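Local coordinates for diaminobutyrate-pyruvate transaminase and L-2,4-diaminobutyrate decarboxylase (Vibrio parahaemolyticus, PDB 2QMA), which probably uses pyridoxal phosphate for amino-acid chemistry: this C-terminal piece is a decarboxylase-type domain of a longer protein that also has a class-III aminotransferase part, at residues Y153-K158 and L337-S342; R179-D184 and D288-V293; L203-S208 and P259-G264; T243-V248 and D278-M283; G272-L277 and K307-G312. All blocks are in the same frame, centred on the assembly; numbering follows the deposited sequence.

Contact 1: residues Y153-K158 and L337-S342; sequences YDLSEK and LVNDKS
Leu155 meets Leu337 and Asn339 with its CG anti to the carbonyl carbon (chi1 -54°). The side chains of Leu155 and Leu337 cross at about a right angle, with CD1 of Leu155 3.9 Å from CB of Leu337. CD2 of Leu155 lies against the amide of Asn339 instead. Beside them, Tyr153 CD2 touches Leu337 CD1 at 3.7 Å. The amide of Asn339 serves two sides. Its OD1 takes a nearly straight bond from Ser156 N at 2.9 Å, and its ND2 donates to the backbone oxygens of Glu314 and Ala316. Both ends of the group are held, which fixes its flip. Further on, Lys341 N donates to Lys158 O at 2.8 Å. The chains of Lys158 and Asp340 lie side by side and point the same way. Their charged ends, NZ and OD2, stay 4.4 Å apart and are bridged by a water. Asp340 OD1 accepts from Ser342 N in an Asx turn. The contact joins the loop between helix 136-152 and strand 160-164 to the end of strand 334-338. Leu155 also packs on Cys150 of that helix and on Ile319 of strand 318-322.

Contact 2: residues R179-D184 and D288-V293; sequences RDWIAD and DMWMHV
Trp181 and Trp290 form a T-shaped (edge-to-face) pair. Trp290 turns the edge of its six-membered ring toward the face of the Trp181 five-membered ring, with the planes at 70° and the two ring centroids 5.0 Å apart. Trp181 can be followed outward. Its CB lies 3.7 Å from Trp290 CZ3. CG is anti to the backbone N (chi1 168°) and sits 3.5 Å from Trp290 CE3. Trp181 CD1 is nearest Trp290 CZ3, while Trp181 CD2 lies 3.6 Å from Trp290 CE3. Trp290 CE3 thus lies over one face of the Trp181 ring, offset toward the rim. CE3 of Trp181 still meets Trp290 CE3, but CZ3 has moved on to the backbone, 3.7 Å from Trp290 N. At the far end CH2 reaches Asp288 O at 3.7 Å, an oxygen that lies at the indole edge, near its plane. No hydrogen bond crosses the contact. The polar end of Trp290 is satisfied elsewhere: NE1 donates to Ser318 OG. His317 stacks on Trp290 and meets Trp181 edge-to-face, so three aromatic side chains cluster here. Asp288 ends helix 277-287 in a Schellman motif, and the chain then enters strand 290-295. Helix 167-187 lies against the start of that strand, with Ile182 also packing on Phe260 of strand 258-265, the next strand of the sheet.

Contact 3: residues L203-S208 and P259-G264; sequences LRIVCS and PFAIVG
Phe260 and Ile205 lie side by side, pointing the same way, with Ile205 CG1 3.7 Å from Phe260 CZ. Leu203 crosses the same ring at about a right angle, its CB touching CE2. Phe260 CG stands between the backbone N and the carbonyl carbon (chi1 74°), 4.1 Å from Arg204 O. Val206 is on the opposite face of the sheet, with Pro259 and Ile262. It meets Ile262 obliquely, CG1 to CD1 at 3.8 Å, and its other branch, CG2, reaches Pro259 CB. The two strands are parallel neighbours in the central seven-stranded mixed sheet of this pyridoxal-phosphate domain. Their short segments run 18° apart. Val206 N donates to Ala261 O at 2.8 Å, and Val206 O accepts from Val263 N at the same length. Nearer the start, Phe260 N donates to Arg204 O at 3.0 Å. There the register slips by one residue, a beta bulge, because Arg204 pairs with Pro259 and Ile205 with Ala261. Phe260 is the extra residue, and its ring packs on Ala178 and Ile182 of helix 167-187. On the other face, Leu245 of helix 245-254 rests on Val206 and Ile262.

Contact 4: residues T243-V248 and D278-M283; sequences TKLDEV and DFIADM
Phe279 offers the edge of its ring to Leu245, whose CD2 lies near the ring plane and 4.0 Å from CE2. The two side chains slide past each other in opposite directions. Leu245 passes Met283 in the same manner, and here CD2 of the leucine is 3.6 Å from CG of the selenomethionine. CD2 also comes within 4.4 Å of Ile280 CG1, so a single methyl meets three residues of helix 277-287. Leu245 CG stands anti to its backbone N (chi1 165°), 4.0 Å from Met283 CG. Met283 bends at chi2, which sets the direction of its selenium; the selenium comes 3.5 Å from Asp246 OD1, and CE is also near that oxygen. The two side chains cross at about a right angle. Asp246 OD1 has stronger partners: it accepts from His287 NE2 and makes a salt bridge with Lys286 NZ. The carboxylate is thus held toward the far part of the same helix, where the positive charge would favour its ionised form. No hydrogen bond links the two segments directly. The first turn of helix 245-254 lies beside helix 277-287. Both helices rest on strand 258-265, where Leu245 and Ile280 touch Ile262, and Leu245 also reaches Val232 of strand 229-232.

Contact 5: residues G272-L277 and K307-G312; sequences GAIDDL and KSRLKG
Two loops at one end of the central sheet meet here, one leading into helix 277-287 and the other joining strands 290-295 and 318-322. Ile274 and Leu277 carry the apolar part. Ile274 CG2 stands 3.6 Å from Arg309 O and 4.0 Å from Leu310 CD2. Its CD1 lies over one face of the Arg309 guanidinium, and the two side chains cross at about a right angle. The arginine chain is bent at chi3 (51°), which turns the bond to NE. NH1 donates to Ser423 O. Leu277 rests on backbone oxygens: CB is 3.5 Å from Lys311 O, and CD1 is 3.7 Å from Leu310 O. At Gly312 the chain comes close enough to Leu277 that a CB on Gly312 would clash with the leucine carbonyl carbon. The glycine's positive phi (107°) also suits a residue without a side chain. Waters supply the polar links. One accepts from Ile274 N at 2.8 Å and, weakly, from Arg309 NH2. Another accepts from Leu277 N and lies 2.7 Å from Lys311 O. No direct hydrogen bond joins the segments, so individual waters bridge the polar groups, while aliphatic carbons pack on side chains and backbone oxygens.

From the N terminus, contact 1 opens first and closes last, at 337-342, so its loop encloses all the others. Contact 2 opens on helix 167-187 and closes at 288-293, enclosing contacts 3 and 4. Contact 3 closes at 259-264 after contact 4 has opened, so these two cross. Contact 5 opens at 272-277, before contact 4 closes at 278-283, and closes after contact 2; it crosses both. Contact 3 precedes contact 5 in series. Strands 290-295 (contact 2) and 258-265 (contact 3) are neighbours in the central sheet, joined by backbone bonds of Trp290 to Phe260 and Ile262. Contact 4 adds helices on it. A salt bridge from Asp154 to Lys307 ties contact 1 to contact 5.

Contact 1: residues Y153-K158 and L337-S342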
# COMPACT_ATOMS: atom_id res chain seq x y z
N TYR A 153 14.17 -18.91 -2.48
CA TYR A 153 13.68 -19.61 -1.27
C TYR A 153 13.53 -21.12 -1.51
O TYR A 153 13.03 -21.84 -0.63
CB TYR A 153 12.37 -18.97 -0.74
CG TYR A 153 12.62 -17.62 -0.08
CD1 TYR A 153 13.07 -17.54 1.23
CD2 TYR A 153 12.45 -16.43 -0.78
CE1 TYR A 153 13.36 -16.32 1.81
CE2 TYR A 153 12.73 -15.19 -0.20
CZ TYR A 153 13.19 -15.14 1.09
OH TYR A 153 13.47 -13.91 1.67
N ASP A 154 13.93 -21.59 -2.70
CA ASP A 154 13.96 -23.04 -3.03
C ASP A 154 12.57 -23.70 -2.97
O ASP A 154 12.42 -24.85 -2.57
CB ASP A 154 14.96 -23.77 -2.11
CG ASP A 154 16.38 -23.32 -2.34
OD1 ASP A 154 16.81 -23.31 -3.51
OD2 ASP A 154 17.09 -22.95 -1.36
N LEU A 155 11.53 -22.96 -3.38
CA LEU A 155 10.17 -23.45 -3.33
C LEU A 155 9.88 -24.41 -4.49
O LEU A 155 10.66 -24.46 -5.45
CB LEU A 155 9.17 -22.27 -3.35
CG LEU A 155 9.35 -21.16 -2.29
CD1 LEU A 155 8.32 -20.05 -2.49
CD2 LEU A 155 9.26 -21.70 -0.86
N SER A 156 8.80 -25.19 -4.38
CA SER A 156 8.40 -26.22 -5.38
C SER A 156 8.06 -25.67 -6.77
O SER A 156 7.93 -24.44 -6.97
CB SER A 156 7.19 -27.08 -4.89
OG SER A 156 5.89 -26.42 -4.93
N GLU A 157 7.87 -26.60 -7.71
CA GLU A 157 7.49 -26.24 -9.08
C GLU A 157 6.17 -25.46 -9.11
O GLU A 157 5.95 -24.64 -9.99
CB GLU A 157 7.41 -27.48 -9.96
CG GLU A 157 8.80 -28.08 -10.22
CD GLU A 157 8.83 -29.02 -11.41
OE1 GLU A 157 7.75 -29.27 -12.01
OE2 GLU A 157 9.94 -29.47 -11.76
N LYS A 158 5.32 -25.68 -8.11
CA LYS A 158 4.00 -25.04 -8.07
C LYS A 158 3.94 -23.66 -7.41
O LYS A 158 2.85 -23.08 -7.28
CB LYS A 158 3.01 -25.99 -7.41
CG LYS A 158 3.04 -27.36 -8.05
CD LYS A 158 1.70 -28.03 -7.93
CE LYS A 158 1.78 -29.29 -7.08
NZ LYS A 158 0.55 -30.09 -7.28
N LEU A 337 4.80 -15.22 -0.64
CA LEU A 337 5.06 -16.37 -1.51
C LEU A 337 4.28 -17.56 -0.99
O LEU A 337 4.07 -17.72 0.24
CB LEU A 337 6.56 -16.72 -1.53
CG LEU A 337 7.51 -15.53 -1.80
CD1 LEU A 337 8.94 -16.05 -1.72
CD2 LEU A 337 7.22 -14.87 -3.18
N VAL A 338 3.84 -18.39 -1.92
CA VAL A 338 3.21 -19.64 -1.57
C VAL A 338 3.85 -20.82 -2.30
O VAL A 338 4.28 -20.69 -3.46
CB VAL A 338 1.62 -19.66 -1.78
CG1 VAL A 338 0.91 -18.55 -0.90
CG2 VAL A 338 1.23 -19.62 -3.26
N ASN A 339 3.93 -21.95 -1.61
CA ASN A 339 4.51 -23.13 -2.20
C ASN A 339 3.61 -23.77 -3.25
O ASN A 339 4.09 -24.42 -4.19
CB ASN A 339 4.92 -24.16 -1.12
CG ASN A 339 6.43 -24.45 -1.13
OD1 ASN A 339 7.04 -24.58 -2.21
ND2 ASN A 339 7.03 -24.57 0.07
N ASP A 340 2.30 -23.55 -3.12
CA ASP A 340 1.35 -24.17 -4.11
C ASP A 340 0.36 -23.10 -4.55
O ASP A 340 -0.55 -22.74 -3.80
CB ASP A 340 0.61 -25.34 -3.45
CG ASP A 340 -0.24 -26.12 -4.42
OD1 ASP A 340 -0.60 -25.57 -5.50
OD2 ASP A 340 -0.56 -27.28 -4.11
N LYS A 341 0.58 -22.55 -5.72
CA LYS A 341 -0.29 -21.48 -6.24
C LYS A 341 -1.79 -21.83 -6.31
O LYS A 341 -2.64 -20.92 -6.37
CB LYS A 341 0.21 -21.00 -7.60
CG LYS A 341 0.03 -22.03 -8.71
CD LYS A 341 0.76 -21.48 -9.90
CE LYS A 341 1.03 -22.54 -10.91
NZ LYS A 341 1.95 -21.96 -11.95
N SER A 342 -2.12 -23.13 -6.25
CA SER A 342 -3.52 -23.52 -6.22
C SER A 342 -4.23 -22.92 -4.97
O SER A 342 -5.44 -22.68 -5.00
CB SER A 342 -3.70 -25.04 -6.35
OG SER A 342 -3.58 -25.63 -5.08
O HOH W 1 4.70 -22.39 -10.35
O HOH W 2 -1.58 -28.76 -5.88

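Contact 2: residues R179-D184 and D288-V293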
# COMPACT_ATOMS: atom_id res chain seq x y z
N ARG A 179 -6.81 -20.03 6.80
CA ARG A 179 -8.17 -20.07 7.32
C ARG A 179 -9.10 -20.74 6.29
O ARG A 179 -9.78 -21.69 6.62
CB ARG A 179 -8.64 -18.65 7.71
CG ARG A 179 -10.11 -18.62 8.17
CD ARG A 179 -10.69 -17.17 8.02
NE ARG A 179 -10.90 -16.78 6.61
CZ ARG A 179 -11.40 -15.61 6.20
NH1 ARG A 179 -11.79 -14.68 7.09
NH2 ARG A 179 -11.57 -15.37 4.88
N ASP A 180 -9.07 -20.29 5.04
CA ASP A 180 -9.95 -20.83 4.00
C ASP A 180 -9.50 -22.27 3.66
O ASP A 180 -10.33 -23.15 3.35
CB ASP A 180 -9.89 -19.94 2.77
CG ASP A 180 -10.63 -18.61 2.94
OD1 ASP A 180 -10.85 -18.13 4.09
OD2 ASP A 180 -10.95 -18.03 1.92
N TRP A 181 -8.19 -22.51 3.71
CA TRP A 181 -7.61 -23.82 3.35
C TRP A 181 -8.17 -24.90 4.31
O TRP A 181 -8.59 -25.99 3.88
CB TRP A 181 -6.07 -23.72 3.38
CG TRP A 181 -5.28 -24.99 3.31
CD1 TRP A 181 -4.86 -25.65 2.20
CD2 TRP A 181 -4.79 -25.71 4.43
NE1 TRP A 181 -4.13 -26.77 2.56
CE2 TRP A 181 -4.07 -26.82 3.93
CE3 TRP A 181 -4.88 -25.52 5.81
CZ2 TRP A 181 -3.43 -27.74 4.78
CZ3 TRP A 181 -4.26 -26.43 6.66
CH2 TRP A 181 -3.56 -27.55 6.13
N ILE A 182 -8.20 -24.57 5.60
CA ILE A 182 -8.56 -25.60 6.57
C ILE A 182 -10.07 -25.89 6.49
O ILE A 182 -10.43 -27.06 6.60
CB ILE A 182 -8.20 -25.24 8.03
CG1 ILE A 182 -8.30 -26.50 8.94
CG2 ILE A 182 -9.09 -24.13 8.59
CD1 ILE A 182 -7.36 -27.65 8.55
N ALA A 183 -10.91 -24.84 6.31
CA ALA A 183 -12.36 -25.09 6.12
C ALA A 183 -12.61 -25.91 4.86
O ALA A 183 -13.53 -26.78 4.82
CB ALA A 183 -13.20 -23.79 6.09
N ASP A 184 -11.83 -25.66 3.82
CA ASP A 184 -11.99 -26.45 2.57
C ASP A 184 -11.57 -27.90 2.83
O ASP A 184 -12.23 -28.86 2.40
CB ASP A 184 -11.12 -25.87 1.46
CG ASP A 184 -11.23 -26.68 0.17
OD1 ASP A 184 -12.36 -26.84 -0.29
OD2 ASP A 184 -10.21 -27.19 -0.32
N ASP A 288 -1.13 -31.76 10.41
CA ASP A 288 -1.93 -31.32 9.27
C ASP A 288 -2.28 -29.84 9.33
O ASP A 288 -3.45 -29.48 9.26
CB ASP A 288 -3.19 -32.20 9.14
CG ASP A 288 -2.87 -33.49 8.42
OD1 ASP A 288 -2.48 -33.41 7.22
OD2 ASP A 288 -2.94 -34.56 9.07
N MSE A 289 -1.24 -29.01 9.52
CA MSE A 289 -1.39 -27.52 9.60
C MSE A 289 -0.69 -26.83 8.45
O MSE A 289 0.21 -27.37 7.80
CB MSE A 289 -0.83 -26.93 10.94
CG MSE A 289 -1.28 -27.67 12.23
SE MSE A 289 -0.55 -26.97 13.86
CE MSE A 289 1.32 -27.41 13.57
N TRP A 290 -1.08 -25.58 8.26
CA TRP A 290 -0.40 -24.61 7.38
C TRP A 290 0.73 -23.89 8.16
O TRP A 290 0.45 -23.24 9.17
CB TRP A 290 -1.46 -23.58 7.02
CG TRP A 290 -1.06 -22.54 6.08
CD1 TRP A 290 -0.20 -21.47 6.32
CD2 TRP A 290 -1.53 -22.39 4.73
NE1 TRP A 290 -0.10 -20.70 5.18
CE2 TRP A 290 -0.90 -21.22 4.20
CE3 TRP A 290 -2.40 -23.13 3.92
CZ2 TRP A 290 -1.11 -20.79 2.87
CZ3 TRP A 290 -2.62 -22.69 2.63
CH2 TRP A 290 -1.97 -21.55 2.11
N MSE A 291 1.97 -23.96 7.67
CA MSE A 291 3.04 -23.21 8.27
C MSE A 291 3.22 -21.96 7.47
O MSE A 291 3.50 -22.01 6.25
CB MSE A 291 4.38 -23.95 8.32
CG MSE A 291 5.49 -22.93 8.88
SE MSE A 291 7.23 -23.77 9.13
CE MSE A 291 7.78 -23.99 7.29
N HIS A 292 3.06 -20.85 8.16
CA HIS A 292 3.31 -19.52 7.58
C HIS A 292 4.62 -19.04 8.18
O HIS A 292 4.78 -19.00 9.42
CB HIS A 292 2.14 -18.53 7.86
CG HIS A 292 2.49 -17.12 7.47
ND1 HIS A 292 2.54 -16.70 6.16
CD2 HIS A 292 2.85 -16.05 8.22
CE1 HIS A 292 2.93 -15.43 6.11
NE2 HIS A 292 3.08 -15.00 7.35
N VAL A 293 5.57 -18.66 7.32
CA VAL A 293 6.86 -18.12 7.81
C VAL A 293 6.83 -16.59 7.77
O VAL A 293 6.69 -16.00 6.71
CB VAL A 293 8.09 -18.66 7.05
CG1 VAL A 293 9.38 -17.88 7.55
CG2 VAL A 293 8.23 -20.18 7.25

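Contact 3: residues L203-S208 and P259-G264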
# COMPACT_ATOMS: atom_id res chain seq x y z
N LEU A 203 -10.99 -23.09 15.88
CA LEU A 203 -9.77 -22.94 15.10
C LEU A 203 -8.71 -22.18 15.91
O LEU A 203 -9.03 -21.21 16.64
CB LEU A 203 -10.04 -22.21 13.77
CG LEU A 203 -10.98 -22.98 12.81
CD1 LEU A 203 -11.37 -22.09 11.60
CD2 LEU A 203 -10.34 -24.25 12.29
N ARG A 204 -7.47 -22.63 15.79
CA ARG A 204 -6.38 -22.01 16.55
C ARG A 204 -5.14 -21.83 15.68
O ARG A 204 -4.77 -22.73 14.91
CB ARG A 204 -5.99 -22.84 17.79
CG ARG A 204 -7.04 -22.87 18.92
CD ARG A 204 -7.29 -21.49 19.53
NE ARG A 204 -8.22 -21.56 20.67
CZ ARG A 204 -9.54 -21.52 20.54
NH1 ARG A 204 -10.05 -21.43 19.32
NH2 ARG A 204 -10.35 -21.57 21.63
N ILE A 205 -4.51 -20.67 15.84
CA ILE A 205 -3.24 -20.37 15.21
C ILE A 205 -2.17 -20.42 16.32
O ILE A 205 -2.28 -19.77 17.37
CB ILE A 205 -3.23 -18.97 14.62
CG1 ILE A 205 -4.36 -18.78 13.60
CG2 ILE A 205 -1.80 -18.59 14.11
CD1 ILE A 205 -4.74 -17.28 13.35
N VAL A 206 -1.15 -21.23 16.09
CA VAL A 206 -0.09 -21.42 17.05
C VAL A 206 1.07 -20.47 16.70
O VAL A 206 1.49 -20.38 15.53
CB VAL A 206 0.41 -22.92 17.04
CG1 VAL A 206 1.55 -23.09 18.06
CG2 VAL A 206 -0.72 -23.91 17.26
N CYS A 207 1.55 -19.71 17.69
CA CYS A 207 2.72 -18.86 17.50
C CYS A 207 3.49 -18.72 18.82
O CYS A 207 3.07 -19.25 19.85
CB CYS A 207 2.31 -17.48 16.95
SG CYS A 207 1.33 -16.53 18.07
N SER A 208 4.63 -18.05 18.78
CA SER A 208 5.44 -17.90 20.00
C SER A 208 5.03 -16.60 20.66
O SER A 208 4.39 -15.74 20.05
CB SER A 208 6.92 -17.95 19.70
OG SER A 208 7.44 -16.70 19.32
N PRO A 259 -6.03 -26.83 15.91
CA PRO A 259 -4.85 -26.04 15.50
C PRO A 259 -4.70 -26.23 13.98
O PRO A 259 -4.56 -27.36 13.52
CB PRO A 259 -3.69 -26.71 16.28
CG PRO A 259 -4.37 -27.52 17.38
CD PRO A 259 -5.66 -27.98 16.75
N PHE A 260 -4.80 -25.16 13.20
CA PHE A 260 -4.77 -25.29 11.73
C PHE A 260 -3.62 -24.55 11.08
O PHE A 260 -3.32 -24.75 9.90
CB PHE A 260 -6.10 -24.77 11.13
CG PHE A 260 -6.24 -23.25 11.14
CD1 PHE A 260 -5.89 -22.50 10.02
CD2 PHE A 260 -6.70 -22.60 12.27
CE1 PHE A 260 -6.04 -21.08 10.01
CE2 PHE A 260 -6.83 -21.22 12.30
CZ PHE A 260 -6.51 -20.44 11.15
N ALA A 261 -2.99 -23.65 11.84
CA ALA A 261 -1.87 -22.92 11.30
C ALA A 261 -0.83 -22.64 12.36
O ALA A 261 -1.17 -22.44 13.54
CB ALA A 261 -2.31 -21.54 10.70
N ILE A 262 0.40 -22.50 11.91
CA ILE A 262 1.50 -22.23 12.88
C ILE A 262 2.40 -21.19 12.28
O ILE A 262 2.77 -21.31 11.11
CB ILE A 262 2.29 -23.54 13.27
CG1 ILE A 262 3.34 -23.18 14.35
CG2 ILE A 262 2.92 -24.20 12.05
CD1 ILE A 262 3.77 -24.40 15.24
N VAL A 263 2.79 -20.19 13.07
CA VAL A 263 3.65 -19.17 12.54
C VAL A 263 5.09 -19.39 13.01
O VAL A 263 5.37 -19.39 14.23
CB VAL A 263 3.14 -17.74 12.92
CG1 VAL A 263 4.11 -16.68 12.45
CG2 VAL A 263 1.74 -17.49 12.30
N GLY A 264 6.00 -19.58 12.04
CA GLY A 264 7.44 -19.60 12.35
C GLY A 264 8.02 -18.22 12.10
O GLY A 264 7.83 -17.67 11.02

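Contact 4: residues T243-V248 and D278-M283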
# COMPACT_ATOMS: atom_id res chain seq x y z
N THR A 243 10.29 -27.50 22.88
CA THR A 243 10.20 -28.51 23.94
C THR A 243 8.80 -29.01 24.21
O THR A 243 8.60 -30.20 24.33
CB THR A 243 10.79 -27.99 25.32
OG1 THR A 243 12.12 -27.54 25.12
CG2 THR A 243 10.85 -29.11 26.29
N LYS A 244 7.83 -28.13 24.33
CA LYS A 244 6.46 -28.61 24.59
C LYS A 244 5.47 -28.36 23.44
O LYS A 244 4.26 -28.38 23.65
CB LYS A 244 5.94 -28.02 25.92
CG LYS A 244 6.90 -28.21 27.10
CD LYS A 244 7.26 -29.70 27.34
CE LYS A 244 8.01 -29.91 28.65
NZ LYS A 244 8.21 -31.37 28.90
N LEU A 245 5.98 -28.14 22.23
CA LEU A 245 5.16 -27.65 21.18
C LEU A 245 4.25 -28.81 20.80
O LEU A 245 3.04 -28.63 20.69
CB LEU A 245 6.00 -27.15 20.00
CG LEU A 245 5.30 -26.91 18.64
CD1 LEU A 245 4.11 -25.90 18.79
CD2 LEU A 245 6.29 -26.46 17.56
N ASP A 246 4.83 -30.00 20.64
CA ASP A 246 4.01 -31.17 20.29
C ASP A 246 2.91 -31.41 21.32
O ASP A 246 1.79 -31.63 20.93
CB ASP A 246 4.84 -32.42 20.07
CG ASP A 246 4.02 -33.57 19.55
OD1 ASP A 246 3.61 -33.56 18.37
OD2 ASP A 246 3.78 -34.50 20.33
N GLU A 247 3.23 -31.35 22.62
CA GLU A 247 2.23 -31.61 23.67
C GLU A 247 1.13 -30.51 23.75
O GLU A 247 -0.03 -30.83 24.01
CB GLU A 247 2.87 -31.91 25.05
CG GLU A 247 3.50 -30.73 25.76
CD GLU A 247 3.74 -30.94 27.30
OE1 GLU A 247 3.48 -32.05 27.87
OE2 GLU A 247 4.20 -29.98 27.93
N VAL A 248 1.49 -29.24 23.53
CA VAL A 248 0.53 -28.12 23.48
C VAL A 248 -0.49 -28.36 22.35
O VAL A 248 -1.70 -28.20 22.54
CB VAL A 248 1.25 -26.74 23.34
CG1 VAL A 248 0.32 -25.66 22.79
CG2 VAL A 248 1.80 -26.27 24.72
N ASP A 278 12.39 -25.74 10.49
CA ASP A 278 12.30 -27.14 10.07
C ASP A 278 11.46 -27.99 11.02
O ASP A 278 10.66 -28.80 10.60
CB ASP A 278 13.71 -27.72 9.92
CG ASP A 278 13.74 -28.85 8.93
OD1 ASP A 278 13.27 -28.68 7.79
OD2 ASP A 278 14.25 -29.90 9.28
N PHE A 279 11.65 -27.82 12.31
CA PHE A 279 10.79 -28.56 13.27
C PHE A 279 9.33 -28.10 13.24
O PHE A 279 8.41 -28.92 13.35
CB PHE A 279 11.32 -28.42 14.71
CG PHE A 279 10.58 -29.25 15.68
CD1 PHE A 279 10.89 -30.60 15.84
CD2 PHE A 279 9.54 -28.71 16.44
CE1 PHE A 279 10.19 -31.40 16.76
CE2 PHE A 279 8.85 -29.48 17.34
CZ PHE A 279 9.18 -30.84 17.52
N ILE A 280 9.12 -26.80 13.05
CA ILE A 280 7.76 -26.27 12.94
C ILE A 280 7.12 -26.92 11.69
O ILE A 280 5.96 -27.34 11.72
CB ILE A 280 7.78 -24.77 12.87
CG1 ILE A 280 8.21 -24.23 14.25
CG2 ILE A 280 6.38 -24.20 12.52
CD1 ILE A 280 8.43 -22.72 14.30
N ALA A 281 7.91 -27.06 10.63
CA ALA A 281 7.40 -27.66 9.38
C ALA A 281 7.04 -29.11 9.64
O ALA A 281 6.05 -29.64 9.08
CB ALA A 281 8.43 -27.50 8.20
N ASP A 282 7.82 -29.78 10.48
CA ASP A 282 7.52 -31.18 10.81
C ASP A 282 6.29 -31.28 11.66
O ASP A 282 5.56 -32.25 11.53
CB ASP A 282 8.69 -31.86 11.52
CG ASP A 282 9.90 -32.06 10.60
OD1 ASP A 282 9.72 -32.21 9.37
OD2 ASP A 282 11.02 -32.08 11.13
N MSE A 283 6.09 -30.31 12.56
CA MSE A 283 4.82 -30.21 13.32
C MSE A 283 3.59 -30.06 12.39
O MSE A 283 2.53 -30.69 12.58
CB MSE A 283 4.92 -29.05 14.34
CG MSE A 283 5.76 -29.44 15.56
SE MSE A 283 5.12 -30.94 16.63
CE MSE A 283 6.15 -32.42 15.96

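Contact 5: residues G272-L277 and K307-G312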
# COMPACT_ATOMS: atom_id res chain seq x y z
N GLY A 272 15.74 -10.56 17.02
CA GLY A 272 16.24 -11.08 15.75
C GLY A 272 16.36 -12.60 15.75
O GLY A 272 17.03 -13.16 14.91
N ALA A 273 15.72 -13.27 16.71
CA ALA A 273 15.73 -14.73 16.80
C ALA A 273 15.00 -15.37 15.59
O ALA A 273 14.01 -14.81 15.08
CB ALA A 273 15.05 -15.16 18.12
N ILE A 274 15.50 -16.52 15.17
CA ILE A 274 14.93 -17.31 14.07
C ILE A 274 14.46 -18.65 14.64
O ILE A 274 15.26 -19.48 15.10
CB ILE A 274 15.92 -17.45 12.86
CG1 ILE A 274 16.39 -16.05 12.40
CG2 ILE A 274 15.20 -18.22 11.69
CD1 ILE A 274 17.38 -16.06 11.17
N ASP A 275 13.13 -18.83 14.67
CA ASP A 275 12.53 -20.08 15.12
C ASP A 275 13.14 -21.26 14.33
O ASP A 275 13.72 -21.09 13.24
CB ASP A 275 11.00 -20.07 14.95
CG ASP A 275 10.31 -19.07 15.88
OD1 ASP A 275 10.83 -18.73 16.97
OD2 ASP A 275 9.23 -18.60 15.50
N ASP A 276 13.07 -22.44 14.94
CA ASP A 276 13.41 -23.66 14.27
C ASP A 276 12.31 -24.03 13.24
O ASP A 276 11.35 -24.80 13.52
CB ASP A 276 13.59 -24.79 15.32
CG ASP A 276 14.08 -26.08 14.70
OD1 ASP A 276 14.02 -26.21 13.45
OD2 ASP A 276 14.48 -26.99 15.47
N LEU A 277 12.45 -23.44 12.05
CA LEU A 277 11.46 -23.53 11.00
C LEU A 277 11.30 -24.97 10.51
O LEU A 277 10.23 -25.39 10.15
CB LEU A 277 11.88 -22.63 9.84
CG LEU A 277 11.93 -21.11 10.04
CD1 LEU A 277 12.13 -20.36 8.64
CD2 LEU A 277 10.70 -20.62 10.85
N LYS A 307 22.22 -18.36 5.25
CA LYS A 307 21.03 -19.00 4.68
C LYS A 307 20.58 -20.24 5.47
O LYS A 307 19.37 -20.47 5.67
CB LYS A 307 21.28 -19.34 3.21
CG LYS A 307 20.05 -19.83 2.44
CD LYS A 307 20.42 -20.48 1.09
CE LYS A 307 19.18 -21.19 0.53
NZ LYS A 307 19.38 -21.58 -0.90
N SER A 308 21.55 -21.05 5.90
CA SER A 308 21.27 -22.26 6.72
C SER A 308 20.36 -22.04 7.93
O SER A 308 19.63 -22.93 8.33
CB SER A 308 22.57 -22.93 7.17
OG SER A 308 23.32 -22.04 8.00
N ARG A 309 20.40 -20.86 8.53
CA ARG A 309 19.52 -20.56 9.67
C ARG A 309 18.02 -20.58 9.37
O ARG A 309 17.21 -20.79 10.27
CB ARG A 309 19.94 -19.27 10.33
CG ARG A 309 21.38 -19.37 10.85
CD ARG A 309 21.80 -18.19 11.65
NE ARG A 309 20.82 -17.90 12.70
CZ ARG A 309 20.88 -16.82 13.47
NH1 ARG A 309 21.88 -15.95 13.30
NH2 ARG A 309 19.94 -16.60 14.40
N LEU A 310 17.67 -20.40 8.10
CA LEU A 310 16.30 -20.40 7.61
C LEU A 310 15.89 -21.81 7.15
O LEU A 310 14.82 -21.98 6.62
CB LEU A 310 16.16 -19.39 6.44
CG LEU A 310 16.50 -17.92 6.66
CD1 LEU A 310 16.29 -17.13 5.37
CD2 LEU A 310 15.55 -17.38 7.76
N LYS A 311 16.76 -22.82 7.37
CA LYS A 311 16.44 -24.20 6.99
C LYS A 311 15.00 -24.58 7.37
O LYS A 311 14.62 -24.42 8.50
CB LYS A 311 17.44 -25.20 7.62
CG LYS A 311 17.17 -26.64 7.15
CD LYS A 311 17.46 -26.72 5.62
CE LYS A 311 17.12 -28.09 5.04
NZ LYS A 311 17.35 -28.09 3.57
N GLY A 312 14.20 -25.07 6.42
CA GLY A 312 12.76 -25.30 6.70
C GLY A 312 11.88 -24.26 6.01
O GLY A 312 10.73 -24.53 5.65
O HOH W 3 17.95 -17.34 16.33
O HOH W 4 16.88 -20.93 12.90
O HOH W 5 15.15 -22.82 10.62